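Local coordinates for cysteine hydrolase (Pseudomonas syringae pv. phaseolicola 1448A, PDB 3IRV), which probably acts as a hydrolase of the isochorismatase-like cysteine hydrolase family, at residues A[139-145]-A[165-170]. Where two conformers were deposited one is given. Residue numbers count along the deposited sequence, not the author numbering.
Sequences VDTIIVC and YKVIAL
Residues 139-145 and 165-170 form neighbouring parallel strands of a beta-alpha-beta crossover through helix 149-162, in the parallel sheet of the isochorismatase-like fold. Both strands are extended (phi about -85 to -140°, psi about 110 to 170°); their short axes approach to 4.8 Å at 23°, and Thr141 pairs with Lys166, Ile142 with Val167, Ile143 with Ile168 and Val144 with Ala169. Start at Tyr165: chi1 near -72° lays the ring edge-on to the loop before Thr141, with CE1 3.4 Å from Val139 O, while its hydroxyl hydrogen-bonds Asp131. Lys166 opens the ladder of backbone hydrogen bonds: its N donates to Asp140 O at 2.8 Å and its O accepts from Ile142 N at 2.9 Å. In the conformer given, its extended mttt side chain brings NZ 3.4 Å from Asp140 OD2, a weak salt bridge. Val167 points to the face of the sheet that carries Ile142 and Val144, its CG2 3.9 Å from Ile142 CG1 and its CG1 4.1 Å from Val144 CG2. Ile168 N reaches Ile142 O at 2.9 Å and its O receives Val144 N at 2.8 Å; on the Thr141 face, its CD1 sits 4.1 Å from Ile143 CG1. At Leu170 the strands spread, its CA 6.0 Å from Cys145 CA: the bond from Leu170 N to Val144 O lengthens to 3.3 Å, and Leu170 CD1 packs 3.7 Å from Ile143 CG2.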
ATOM      1  N   VAL A 139      -5.194 -21.252   5.628  1.00 12.28           N
ATOM      2  CA  VAL A 139      -3.901 -20.572   5.763  1.00 12.00           C
ATOM      3  C   VAL A 139      -4.112 -19.219   6.418  1.00 16.58           C
ATOM      4  O   VAL A 139      -5.059 -18.510   6.068  1.00 14.81           O
ATOM      5  CB  VAL A 139      -3.255 -20.368   4.380  1.00 12.63           C
ATOM      6  CG1 VAL A 139      -2.092 -19.368   4.447  1.00 14.31           C
ATOM      7  CG2 VAL A 139      -2.817 -21.723   3.813  1.00 16.99           C
ATOM      8  N   ASP A 140      -3.247 -18.878   7.375  1.00 13.86           N
ATOM      9  CA  ASP A 140      -3.295 -17.531   7.976  1.00 11.86           C
ATOM     10  C   ASP A 140      -1.937 -16.821   7.976  1.00 11.88           C
ATOM     11  O   ASP A 140      -1.801 -15.715   8.523  1.00 14.90           O
ATOM     12  CB  ASP A 140      -3.897 -17.567   9.392  1.00 15.76           C
ATOM     13  CG  ASP A 140      -2.962 -18.186  10.427  1.00 15.40           C
ATOM     14  OD1 ASP A 140      -1.916 -18.763  10.070  1.00 14.70           O
ATOM     15  OD2 ASP A 140      -3.295 -18.102  11.635  1.00 21.32           O
ATOM     16  N   THR A 141      -0.946 -17.469   7.370  1.00 12.85           N
ATOM     17  CA  THR A 141       0.401 -16.930   7.336  1.00 13.18           C
ATOM     18  C   THR A 141       0.915 -17.006   5.910  1.00 14.29           C
ATOM     19  O   THR A 141       0.840 -18.070   5.268  1.00 13.13           O
ATOM     20  CB  THR A 141       1.322 -17.718   8.281  1.00 16.63           C
ATOM     21  OG1 THR A 141       0.748 -17.712   9.598  1.00 14.78           O
ATOM     22  CG2 THR A 141       2.734 -17.095   8.299  1.00 14.63           C
ATOM     23  N   ILE A 142       1.398 -15.875   5.394  1.00 12.96           N
ATOM     24  CA  ILE A 142       1.911 -15.828   4.015  1.00 12.36           C
ATOM     25  C   ILE A 142       3.332 -15.273   3.954  1.00 12.64           C
ATOM     26  O   ILE A 142       3.651 -14.297   4.635  1.00 12.03           O
ATOM     27  CB  ILE A 142       0.969 -15.042   3.054  1.00 13.05           C
ATOM     28  CG1 ILE A 142       0.757 -13.584   3.514  1.00 15.00           C
ATOM     29  CG2 ILE A 142      -0.398 -15.755   2.897  1.00 14.39           C
ATOM     30  CD1 ILE A 142      -0.110 -12.736   2.535  1.00 14.73           C
ATOM     31  N   ILE A 143       4.158 -15.898   3.107  1.00 10.82           N
ATOM     32  CA  ILE A 143       5.551 -15.478   2.910  1.00 10.95           C
ATOM     33  C   ILE A 143       5.603 -14.850   1.522  1.00 12.97           C
ATOM     34  O   ILE A 143       5.272 -15.534   0.544  1.00 13.89           O
ATOM     35  CB  ILE A 143       6.480 -16.721   2.929  1.00 12.99           C
ATOM     36  CG1 ILE A 143       6.428 -17.366   4.325  1.00 14.46           C
ATOM     37  CG2 ILE A 143       7.919 -16.346   2.564  1.00 16.96           C
ATOM     38  CD1 ILE A 143       7.016 -18.785   4.367  1.00 18.09           C
ATOM     39  N   VAL A 144       6.025 -13.582   1.424  1.00 13.17           N
ATOM     40  CA  VAL A 144       5.917 -12.841   0.167  1.00 11.65           C
ATOM     41  C   VAL A 144       7.306 -12.614  -0.419  1.00 12.18           C
ATOM     42  O   VAL A 144       8.222 -12.159   0.298  1.00 12.48           O
ATOM     43  CB  VAL A 144       5.197 -11.488   0.377  1.00 13.60           C
ATOM     44  CG1 VAL A 144       5.236 -10.631  -0.900  1.00 13.88           C
ATOM     45  CG2 VAL A 144       3.739 -11.733   0.835  1.00 12.63           C
ATOM     46  N   CYS A 145       7.453 -12.977  -1.693  1.00 13.33           N
ATOM     47  CA  CYS A 145       8.656 -12.690  -2.467  1.00 13.26           C
ATOM     48  C   CYS A 145       8.260 -12.295  -3.882  1.00 12.35           C
ATOM     49  O   CYS A 145       7.082 -12.444  -4.256  1.00 12.00           O
ATOM     50  CB  CYS A 145       9.564 -13.918  -2.482  1.00 13.65           C
ATOM     51  SG  CYS A 145       8.798 -15.389  -3.303  1.00 15.02           S
ATOM     52  N   TYR A 165      -4.032 -11.473   7.917  1.00 11.34           N
ATOM     53  CA  TYR A 165      -2.980 -12.455   7.667  1.00 11.41           C
ATOM     54  C   TYR A 165      -1.714 -12.019   8.393  1.00 14.64           C
ATOM     55  O   TYR A 165      -1.440 -10.821   8.531  1.00 13.38           O
ATOM     56  CB  TYR A 165      -2.682 -12.582   6.169  1.00 11.66           C
ATOM     57  CG  TYR A 165      -3.769 -13.298   5.391  1.00 12.35           C
ATOM     58  CD1 TYR A 165      -3.822 -14.695   5.362  1.00 15.34           C
ATOM     59  CD2 TYR A 165      -4.746 -12.586   4.708  1.00 11.55           C
ATOM     60  CE1 TYR A 165      -4.829 -15.385   4.665  1.00 11.36           C
ATOM     61  CE2 TYR A 165      -5.731 -13.257   3.982  1.00 12.80           C
ATOM     62  CZ  TYR A 165      -5.771 -14.648   3.980  1.00 13.27           C
ATOM     63  OH  TYR A 165      -6.745 -15.309   3.269  1.00 14.91           O
ATOM     64  N   LYS A 166      -0.973 -13.028   8.859  1.00 11.07           N
ATOM     65  CA  LYS A 166       0.353 -12.852   9.404  0.50 12.64           C
ATOM     66  C   LYS A 166       1.323 -12.873   8.220  1.00 12.72           C
ATOM     67  O   LYS A 166       1.518 -13.922   7.566  1.00 13.84           O
ATOM     68  CB  LYS A 166       0.624 -13.988  10.401  0.50 13.52           C
ATOM     69  CG  LYS A 166      -0.455 -14.062  11.499  0.50 16.10           C
ATOM     70  CD  LYS A 166      -0.306 -15.287  12.407  0.50 14.35           C
ATOM     71  CE  LYS A 166      -1.321 -15.215  13.538  0.50 24.62           C
ATOM     72  NZ  LYS A 166      -1.599 -16.543  14.155  0.50 25.76           N
ATOM     73  N   VAL A 167       1.913 -11.718   7.917  1.00 10.71           N
ATOM     74  CA  VAL A 167       2.703 -11.589   6.684  1.00 10.87           C
ATOM     75  C   VAL A 167       4.204 -11.546   6.994  1.00 12.34           C
ATOM     76  O   VAL A 167       4.640 -10.811   7.888  1.00 12.87           O
ATOM     77  CB  VAL A 167       2.310 -10.320   5.902  1.00 10.00           C
ATOM     78  CG1 VAL A 167       3.065 -10.263   4.550  1.00 16.01           C
ATOM     79  CG2 VAL A 167       0.811 -10.301   5.636  1.00 12.53           C
ATOM     80  N   ILE A 168       4.972 -12.336   6.246  1.00 12.50           N
ATOM     81  CA  ILE A 168       6.438 -12.342   6.326  1.00 13.03           C
ATOM     82  C   ILE A 168       6.963 -11.900   4.970  1.00 16.10           C
ATOM     83  O   ILE A 168       6.657 -12.541   3.951  1.00 15.39           O
ATOM     84  CB  ILE A 168       6.990 -13.745   6.580  1.00 14.39           C
ATOM     85  CG1 ILE A 168       6.428 -14.309   7.886  1.00 15.53           C
ATOM     86  CG2 ILE A 168       8.513 -13.678   6.627  1.00 16.27           C
ATOM     87  CD1 ILE A 168       6.773 -15.773   8.114  1.00 17.19           C
ATOM     88  N   ALA A 169       7.703 -10.788   4.949  1.00 11.70           N
ATOM     89  CA  ALA A 169       8.364 -10.332   3.716  1.00 11.28           C
ATOM     90  C   ALA A 169       9.830 -10.738   3.763  1.00 13.62           C
ATOM     91  O   ALA A 169      10.513 -10.549   4.781  1.00 14.17           O
ATOM     92  CB  ALA A 169       8.265  -8.797   3.563  1.00 12.22           C
ATOM     93  N   LEU A 170      10.320 -11.275   2.660  1.00 12.69           N
ATOM     94  CA  LEU A 170      11.728 -11.728   2.608  1.00  9.60           C
ATOM     95  C   LEU A 170      12.627 -10.587   2.095  1.00 12.71           C
ATOM     96  O   LEU A 170      12.511 -10.136   0.934  1.00 14.17           O
ATOM     97  CB  LEU A 170      11.826 -12.961   1.711  1.00 12.10           C
ATOM     98  CG  LEU A 170      11.006 -14.156   2.223  1.00 13.44           C
ATOM     99  CD1 LEU A 170      11.212 -15.333   1.281  1.00 12.38           C
ATOM    100  CD2 LEU A 170      11.396 -14.512   3.649  1.00 14.19           C
TER